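Local coordinates for protein methylglyoxal reductase (NADPH-dependent) (Candida albicans SC5314, PDB 6KWS) that probably reduces methylglyoxal with NADPH as hydride donor, as an oxidoreductase of the dihydroflavonol-4-reductase subfamily within the epimerase/dehydratase family, at residues Asn193-Phe198 with Leu262-Arg267; Ile142-Asp147 with Thr306-Lys311. The protein carries 1 engineered substitution. All blocks are in the same frame, centred on the assembly; numbering follows the deposited sequence.

Contact 1. Residues Asn193-Phe198 with Leu262-Arg267; sequences NPSFVF and LLNSGR
Pro194 and Leu263 sit beside each other on two parallel strands, with Asn193 and Leu262 as the preceding pair. Two backbone bonds establish the register. Leu263 N donates to Asn193 O at 3.0 Å, almost straight at 179°. Ser195 N then donates to Leu263 O at 3.0 Å. Leu263 O also receives the CA-H of Pro194, with CA to O at 3.2 Å, so the same oxygen is approached by two consecutive residues. The side chains alternate accordingly. Pro194 and Leu263 share one face, where their CB atoms stand 4.1 Å apart. Asn193 and Leu262 share the other, where Leu262 CD2 lies 4.0 Å from Asn193 O. Just past the ladder, where both chains have left the strand, the CB of Ser195 is directed at 262-267. Asn264 has CG anti to its backbone N (chi1 -176°), which sets its amide group beside Ser195; Asn264 CB is 3.4 Å from Ser195 OG.

After Ser195 the two chains part. Strand 196-198, which holds the NADPH-binding residue Val197, pairs instead with strand 234-239, as backbone bonds from Phe196 and Phe198 to Val238 attest. Ser265 and Gly266 both face Trp237 in a classic beta bulge, interrupting strand 260-269. By the two bridged pairs, strand 188-194 borders 260-269 inside the mixed Rossmann-type sheet. Helix 240-252 covers the Pro194-Leu263 face through Val243, while Ile307 of strand 306-307 packs on Leu262 from the other.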
ATOM      1  N   ASN A 193      -7.345   1.331   0.077  1.00 34.27           N
ATOM      2  CA  ASN A 193      -7.037   1.086  -1.339  1.00 33.94           C
ATOM      3  C   ASN A 193      -6.226   2.225  -1.924  1.00 33.82           C
ATOM      4  O   ASN A 193      -6.797   3.147  -2.530  1.00 34.27           O
ATOM      5  CB  ASN A 193      -8.303   0.900  -2.169  1.00 35.57           C
ATOM      6  CG  ASN A 193      -9.240  -0.065  -1.561  1.00 36.31           C
ATOM      7  OD1 ASN A 193      -9.337  -1.213  -1.986  1.00 37.41           O
ATOM      8  ND2 ASN A 193      -9.963   0.394  -0.557  1.00 34.48           N
ATOM      9  N   PRO A 194      -4.902   2.193  -1.816  1.00 35.88           N
ATOM     10  CA  PRO A 194      -4.087   3.260  -2.393  1.00 33.46           C
ATOM     11  C   PRO A 194      -3.833   3.046  -3.877  1.00 30.05           C
ATOM     12  O   PRO A 194      -3.803   1.916  -4.376  1.00 27.55           O
ATOM     13  CB  PRO A 194      -2.788   3.153  -1.593  1.00 29.48           C
ATOM     14  CG  PRO A 194      -2.696   1.714  -1.268  1.00 28.10           C
ATOM     15  CD  PRO A 194      -4.079   1.180  -1.129  1.00 31.55           C
ATOM     16  N   SER A 195      -3.646   4.159  -4.589  1.00 27.32           N
ATOM     17  CA  SER A 195      -3.117   4.084  -5.951  1.00 33.46           C
ATOM     18  C   SER A 195      -1.619   3.806  -5.890  1.00 33.80           C
ATOM     19  O   SER A 195      -1.160   3.166  -4.934  1.00 31.31           O
ATOM     20  CB  SER A 195      -3.404   5.363  -6.738  1.00 28.18           C
ATOM     21  OG  SER A 195      -3.692   6.438  -5.874  1.00 31.86           O
ATOM     22  N   PHE A 196      -0.847   4.253  -6.889  1.00 28.83           N
ATOM     23  CA  PHE A 196       0.602   4.088  -6.808  1.00 31.02           C
ATOM     24  C   PHE A 196       1.148   4.825  -5.593  1.00 27.68           C
ATOM     25  O   PHE A 196       0.885   6.014  -5.401  1.00 30.89           O
ATOM     26  CB  PHE A 196       1.293   4.598  -8.068  1.00 34.03           C
ATOM     27  CG  PHE A 196       0.971   3.813  -9.287  1.00 42.69           C
ATOM     28  CD1 PHE A 196       1.497   2.535  -9.468  1.00 38.45           C
ATOM     29  CD2 PHE A 196       0.146   4.358 -10.278  1.00 41.62           C
ATOM     30  CE1 PHE A 196       1.191   1.804 -10.610  1.00 37.06           C
ATOM     31  CE2 PHE A 196      -0.162   3.633 -11.427  1.00 33.04           C
ATOM     32  CZ  PHE A 196       0.359   2.356 -11.588  1.00 38.76           C
ATOM     33  N   VAL A 197       1.908   4.121  -4.770  1.00 25.96           N
ATOM     34  CA  VAL A 197       2.387   4.674  -3.512  1.00 31.07           C
ATOM     35  C   VAL A 197       3.794   5.233  -3.703  1.00 36.32           C
ATOM     36  O   VAL A 197       4.739   4.485  -3.976  1.00 38.10           O
ATOM     37  CB  VAL A 197       2.362   3.623  -2.398  1.00 28.09           C
ATOM     38  CG1 VAL A 197       2.909   4.238  -1.151  1.00 31.60           C
ATOM     39  CG2 VAL A 197       0.945   3.110  -2.183  1.00 26.55           C
ATOM     40  N   PHE A 198       3.928   6.549  -3.563  1.00 32.58           N
ATOM     41  CA  PHE A 198       5.193   7.260  -3.635  1.00 33.52           C
ATOM     42  C   PHE A 198       5.632   7.627  -2.225  1.00 33.43           C
ATOM     43  O   PHE A 198       4.912   7.409  -1.253  1.00 35.10           O
ATOM     44  CB  PHE A 198       5.065   8.533  -4.485  1.00 35.20           C
ATOM     45  CG  PHE A 198       4.822   8.284  -5.930  1.00 31.28           C
ATOM     46  CD1 PHE A 198       5.091   7.054  -6.488  1.00 32.98           C
ATOM     47  CD2 PHE A 198       4.326   9.300  -6.742  1.00 34.18           C
ATOM     48  CE1 PHE A 198       4.863   6.823  -7.838  1.00 37.19           C
ATOM     49  CE2 PHE A 198       4.097   9.083  -8.104  1.00 31.49           C
ATOM     50  CZ  PHE A 198       4.369   7.840  -8.650  1.00 36.05           C
ATOM     51  N   LEU A 262     -10.580   4.853  -0.222  1.00 37.21           N
ATOM     52  CA  LEU A 262      -9.723   5.118  -1.369  1.00 41.32           C
ATOM     53  C   LEU A 262      -8.629   6.113  -0.967  1.00 41.86           C
ATOM     54  O   LEU A 262      -8.917   7.179  -0.401  1.00 46.45           O
ATOM     55  CB  LEU A 262     -10.576   5.642  -2.521  1.00 39.03           C
ATOM     56  CG  LEU A 262     -10.218   5.339  -3.969  1.00 42.27           C
ATOM     57  CD1 LEU A 262     -11.347   5.818  -4.915  1.00 39.96           C
ATOM     58  CD2 LEU A 262      -8.905   6.011  -4.309  1.00 45.13           C
ATOM     59  N   LEU A 263      -7.373   5.767  -1.235  1.00 33.45           N
ATOM     60  CA  LEU A 263      -6.261   6.654  -0.924  1.00 32.72           C
ATOM     61  C   LEU A 263      -5.629   7.099  -2.225  1.00 35.68           C
ATOM     62  O   LEU A 263      -4.899   6.338  -2.876  1.00 31.61           O
ATOM     63  CB  LEU A 263      -5.246   6.010   0.009  1.00 31.67           C
ATOM     64  CG  LEU A 263      -5.645   6.716   1.302  1.00 39.83           C
ATOM     65  CD1 LEU A 263      -6.750   5.940   2.015  1.00 40.52           C
ATOM     66  CD2 LEU A 263      -4.499   7.090   2.205  1.00 37.64           C
ATOM     67  N   ASN A 264      -5.938   8.339  -2.601  1.00 39.44           N
ATOM     68  CA  ASN A 264      -5.387   8.938  -3.800  1.00 33.34           C
ATOM     69  C   ASN A 264      -5.300  10.443  -3.606  1.00 35.72           C
ATOM     70  O   ASN A 264      -6.285  11.097  -3.253  1.00 43.49           O
ATOM     71  CB  ASN A 264      -6.228   8.607  -5.031  1.00 30.73           C
ATOM     72  CG  ASN A 264      -5.603   9.145  -6.309  1.00 32.23           C
ATOM     73  OD1 ASN A 264      -4.716   8.528  -6.877  1.00 32.12           O
ATOM     74  ND2 ASN A 264      -6.053  10.305  -6.752  1.00 30.38           N
ATOM     75  N   SER A 265      -4.112  10.978  -3.839  1.00 31.47           N
ATOM     76  CA  SER A 265      -3.853  12.398  -3.774  1.00 29.69           C
ATOM     77  C   SER A 265      -4.001  13.119  -5.114  1.00 32.54           C
ATOM     78  O   SER A 265      -4.198  14.337  -5.130  1.00 36.15           O
ATOM     79  CB  SER A 265      -2.437  12.610  -3.250  1.00 32.06           C
ATOM     80  OG  SER A 265      -2.224  13.967  -2.914  1.00 45.97           O
ATOM     81  N   GLY A 266      -3.868  12.428  -6.235  1.00 25.76           N
ATOM     82  CA  GLY A 266      -3.867  13.125  -7.496  1.00 26.16           C
ATOM     83  C   GLY A 266      -3.387  12.222  -8.609  1.00 29.60           C
ATOM     84  O   GLY A 266      -3.270  11.007  -8.449  1.00 32.59           O
ATOM     85  N   ARG A 267      -3.110  12.849  -9.739  1.00 30.03           N
ATOM     86  CA  ARG A 267      -2.763  12.144 -10.957  1.00 32.49           C
ATOM     87  C   ARG A 267      -1.346  12.522 -11.366  1.00 32.55           C
ATOM     88  O   ARG A 267      -0.853  13.606 -11.034  1.00 30.56           O
ATOM     89  CB  ARG A 267      -3.762  12.484 -12.072  1.00 29.63           C
ATOM     90  CG  ARG A 267      -5.163  12.004 -11.802  1.00 26.13           C
ATOM     91  CD  ARG A 267      -5.198  10.490 -11.650  1.00 35.09           C
ATOM     92  NE  ARG A 267      -6.465   9.922 -12.118  1.00 42.75           N
ATOM     93  CZ  ARG A 267      -6.646   8.638 -12.435  1.00 43.43           C
ATOM     94  NH1 ARG A 267      -5.637   7.774 -12.345  1.00 34.73           N
ATOM     95  NH2 ARG A 267      -7.837   8.216 -12.857  1.00 40.53           N
TER

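Contact 2. Residues Ile142-Asp147 with Thr306-Lys311; sequences IITEKD and TIDDTK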
ATOM      1  N   ILE A 142     -16.397   8.822 -13.561  1.00 42.32           N
ATOM      2  CA  ILE A 142     -16.112   9.086 -12.150  1.00 38.76           C
ATOM      3  C   ILE A 142     -15.931   7.758 -11.423  1.00 41.05           C
ATOM      4  O   ILE A 142     -16.729   6.833 -11.612  1.00 46.55           O
ATOM      5  CB  ILE A 142     -17.236   9.881 -11.480  1.00 40.14           C
ATOM      6  CG1 ILE A 142     -17.394  11.248 -12.125  1.00 44.64           C
ATOM      7  CG2 ILE A 142     -16.916  10.051 -10.023  1.00 50.05           C
ATOM      8  CD1 ILE A 142     -18.490  12.065 -11.487  1.00 47.22           C
ATOM      9  N   ILE A 143     -14.894   7.659 -10.585  1.00 40.68           N
ATOM     10  CA  ILE A 143     -14.599   6.430  -9.851  1.00 40.06           C
ATOM     11  C   ILE A 143     -14.570   6.711  -8.355  1.00 42.36           C
ATOM     12  O   ILE A 143     -13.842   7.605  -7.902  1.00 42.85           O
ATOM     13  CB  ILE A 143     -13.275   5.803 -10.291  1.00 37.64           C
ATOM     14  CG1 ILE A 143     -13.320   5.469 -11.778  1.00 39.60           C
ATOM     15  CG2 ILE A 143     -13.012   4.567  -9.458  1.00 39.17           C
ATOM     16  CD1 ILE A 143     -12.073   4.743 -12.280  1.00 40.28           C
ATOM     17  N   THR A 144     -15.334   5.915  -7.591  1.00 41.72           N
ATOM     18  CA  THR A 144     -15.558   6.081  -6.152  1.00 44.66           C
ATOM     19  C   THR A 144     -15.306   4.761  -5.427  1.00 41.00           C
ATOM     20  O   THR A 144     -15.030   3.726  -6.038  1.00 39.98           O
ATOM     21  CB  THR A 144     -16.991   6.547  -5.847  1.00 41.84           C
ATOM     22  OG1 THR A 144     -17.897   5.459  -6.098  1.00 41.07           O
ATOM     23  CG2 THR A 144     -17.368   7.773  -6.705  1.00 36.37           C
ATOM     24  N   GLU A 145     -15.453   4.800  -4.102  1.00 41.37           N
ATOM     25  CA  GLU A 145     -15.242   3.617  -3.277  1.00 38.49           C
ATOM     26  C   GLU A 145     -16.215   2.479  -3.606  1.00 41.57           C
ATOM     27  O   GLU A 145     -15.950   1.324  -3.242  1.00 39.51           O
ATOM     28  CB  GLU A 145     -15.356   4.004  -1.803  1.00 35.38           C
ATOM     29  CG  GLU A 145     -14.390   5.097  -1.347  1.00 42.59           C
ATOM     30  CD  GLU A 145     -14.897   6.533  -1.567  1.00 49.78           C
ATOM     31  OE1 GLU A 145     -14.219   7.485  -1.087  1.00 48.51           O
ATOM     32  OE2 GLU A 145     -15.960   6.714  -2.214  1.00 51.28           O
ATOM     33  N   LYS A 146     -17.331   2.767  -4.285  1.00 38.16           N
ATOM     34  CA  LYS A 146     -18.273   1.705  -4.615  1.00 34.79           C
ATOM     35  C   LYS A 146     -17.893   0.941  -5.864  1.00 35.25           C
ATOM     36  O   LYS A 146     -18.365  -0.183  -6.038  1.00 41.95           O
ATOM     37  CB  LYS A 146     -19.676   2.271  -4.799  1.00 39.79           C
ATOM     38  CG  LYS A 146     -19.977   3.369  -3.832  1.00 43.78           C
ATOM     39  CD  LYS A 146     -21.263   3.154  -3.101  1.00 44.65           C
ATOM     40  CE  LYS A 146     -21.571   4.384  -2.277  1.00 56.66           C
ATOM     41  NZ  LYS A 146     -22.840   4.279  -1.520  1.00 66.99           N
ATOM     42  N   ASP A 147     -17.070   1.520  -6.734  1.00 38.43           N
ATOM     43  CA  ASP A 147     -16.658   0.847  -7.957  1.00 35.91           C
ATOM     44  C   ASP A 147     -15.750  -0.343  -7.657  1.00 34.71           C
ATOM     45  O   ASP A 147     -14.899  -0.291  -6.766  1.00 36.91           O
ATOM     46  CB  ASP A 147     -15.945   1.833  -8.882  1.00 39.63           C
ATOM     47  CG  ASP A 147     -16.906   2.812  -9.546  1.00 49.56           C
ATOM     48  OD1 ASP A 147     -17.222   3.876  -8.947  1.00 47.49           O
ATOM     49  OD2 ASP A 147     -17.364   2.491 -10.664  1.00 55.37           O
ATOM     50  N   THR A 306     -11.837  10.601 -13.462  1.00 40.67           N
ATOM     51  CA  THR A 306     -11.712  11.365 -12.236  1.00 40.35           C
ATOM     52  C   THR A 306     -11.950  10.440 -11.056  1.00 40.72           C
ATOM     53  O   THR A 306     -12.978   9.754 -10.996  1.00 38.21           O
ATOM     54  CB  THR A 306     -12.722  12.510 -12.213  1.00 38.86           C
ATOM     55  OG1 THR A 306     -12.491  13.355 -13.344  1.00 42.94           O
ATOM     56  CG2 THR A 306     -12.582  13.306 -10.947  1.00 36.36           C
ATOM     57  N   ILE A 307     -10.996  10.414 -10.133  1.00 40.40           N
ATOM     58  CA  ILE A 307     -11.149   9.659  -8.898  1.00 40.91           C
ATOM     59  C   ILE A 307     -11.863  10.547  -7.902  1.00 41.41           C
ATOM     60  O   ILE A 307     -11.357  11.617  -7.546  1.00 45.72           O
ATOM     61  CB  ILE A 307      -9.796   9.200  -8.345  1.00 39.05           C
ATOM     62  CG1 ILE A 307      -9.149   8.212  -9.310  1.00 38.28           C
ATOM     63  CG2 ILE A 307      -9.972   8.592  -6.970  1.00 34.03           C
ATOM     64  CD1 ILE A 307      -7.710   8.021  -9.025  1.00 35.78           C
ATOM     65  N   ASP A 308     -13.040  10.118  -7.457  1.00 41.41           N
ATOM     66  CA  ASP A 308     -13.838  10.903  -6.519  1.00 45.25           C
ATOM     67  C   ASP A 308     -13.746  10.257  -5.142  1.00 43.66           C
ATOM     68  O   ASP A 308     -14.566   9.407  -4.785  1.00 45.49           O
ATOM     69  CB  ASP A 308     -15.284  11.023  -6.976  1.00 46.15           C
ATOM     70  CG  ASP A 308     -16.117  11.854  -6.030  1.00 47.75           C
ATOM     71  OD1 ASP A 308     -15.525  12.531  -5.159  1.00 47.76           O
ATOM     72  OD2 ASP A 308     -17.363  11.835  -6.160  1.00 57.87           O
ATOM     73  N   ASP A 309     -12.755  10.691  -4.358  1.00 42.37           N
ATOM     74  CA  ASP A 309     -12.513  10.161  -3.021  1.00 41.75           C
ATOM     75  C   ASP A 309     -13.051  11.078  -1.924  1.00 44.73           C
ATOM     76  O   ASP A 309     -12.534  11.064  -0.800  1.00 44.98           O
ATOM     77  CB  ASP A 309     -11.019   9.875  -2.817  1.00 45.62           C
ATOM     78  CG  ASP A 309     -10.129  11.129  -2.928  1.00 51.01           C
ATOM     79  OD1 ASP A 309     -10.419  12.027  -3.747  1.00 49.13           O
ATOM     80  OD2 ASP A 309      -9.110  11.198  -2.197  1.00 53.83           O
ATOM     81  N   THR A 310     -14.114  11.841  -2.219  1.00 45.65           N
ATOM     82  CA  THR A 310     -14.676  12.775  -1.241  1.00 45.94           C
ATOM     83  C   THR A 310     -14.973  12.086   0.088  1.00 46.73           C
ATOM     84  O   THR A 310     -14.510  12.528   1.145  1.00 46.43           O
ATOM     85  CB  THR A 310     -15.940  13.429  -1.805  1.00 42.72           C
ATOM     86  OG1 THR A 310     -15.716  13.778  -3.173  1.00 51.71           O
ATOM     87  CG2 THR A 310     -16.266  14.694  -1.055  1.00 41.16           C
ATOM     88  N   LYS A 311     -15.716  10.979   0.049  1.00 44.12           N
ATOM     89  CA  LYS A 311     -16.113  10.317   1.283  1.00 42.86           C
ATOM     90  C   LYS A 311     -14.901   9.782   2.041  1.00 47.23           C
ATOM     91  O   LYS A 311     -14.831   9.885   3.275  1.00 46.84           O
ATOM     92  CB  LYS A 311     -17.116   9.213   0.955  1.00 43.72           C
ATOM     93  CG  LYS A 311     -17.362   8.227   2.075  1.00 51.74           C
ATOM     94  CD  LYS A 311     -16.584   6.926   1.851  1.00 53.58           C
ATOM     95  CE  LYS A 311     -17.189   5.826   2.686  1.00 60.10           C
ATOM     96  NZ  LYS A 311     -17.378   6.265   4.119  1.00 64.76           N
TER
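Ile142-Ile143 and Thr306-Ile307 form a separate two-stranded parallel sheet, apart from the large central one. Its evidence is a pair of backbone bonds that both involve Ile143: its N donates to Thr306 O at 2.9 Å (155° at the hydrogen), and its O accepts from Asp308 N at 2.7 Å (165°). Ile142 and Thr306 direct their side chains to one face, Ile143 and Ile307 to the other.

On the first face the methyl Ile142 CG2 lies 3.6 Å from Asp308 CB, the two side chains running alongside and pointing the same way. Thr144 flanks Asp308 as well, its CG2 3.9 Å from Asp308 CB. Farther on, Glu145 points toward the opposite segment, its chain bent at chi2 (86°), and crosses Lys311 obliquely. What touches there is carboxylate against aliphatic chain, Glu145 CD to Lys311 CD at 3.8 Å. The charged ends, Glu145 OE1 and Lys311 NZ, are 6.2 Å apart, too far for a salt bridge, and OE1 is instead hydrogen-bonded to Ser312 OG. Asp309, which precedes helix 310-316, turns away and forms a salt bridge with Arg313.

Beyond Ile143 the chain of 142-147 folds back on itself. Thr144 N donates to Asp147 OD1 at 3.1 Å from above the carboxylate plane, and Lys146 N to Thr144 OG1 at 3.3 Å. Asp147 OD2 also forms a salt bridge with Lys135 of helix 133-136, tying the turn to that helix. The strand of 142-143 therefore leads into a type I beta turn, Thr144 to Asp147, whose first residue doubles as the acceptor of an ST turn, while its partner strand leads into a helix.

How the contacts relate
From the N terminus the chain first meets 142-147, then 193-198. Contact 1 closes the inner loop when 262-267 returns after 63 intervening residues, with helix 216-222, strand 234-239 and helix 240-252 in between. Contact 2 closes the outer loop at 306-311, so contact 1 is nested within it and nothing crosses. Their centres are about 12 Å apart and they touch directly: Ile307 CD1 lies 3.6 Å from both Asn264 CG and Arg267 CZ. Contact 1 joins two neighbouring strands of the central sheet, whereas contact 2 pairs the two strands of the small outlying sheet, which packs against the central one, with Ile307 carrying much of the packing between them.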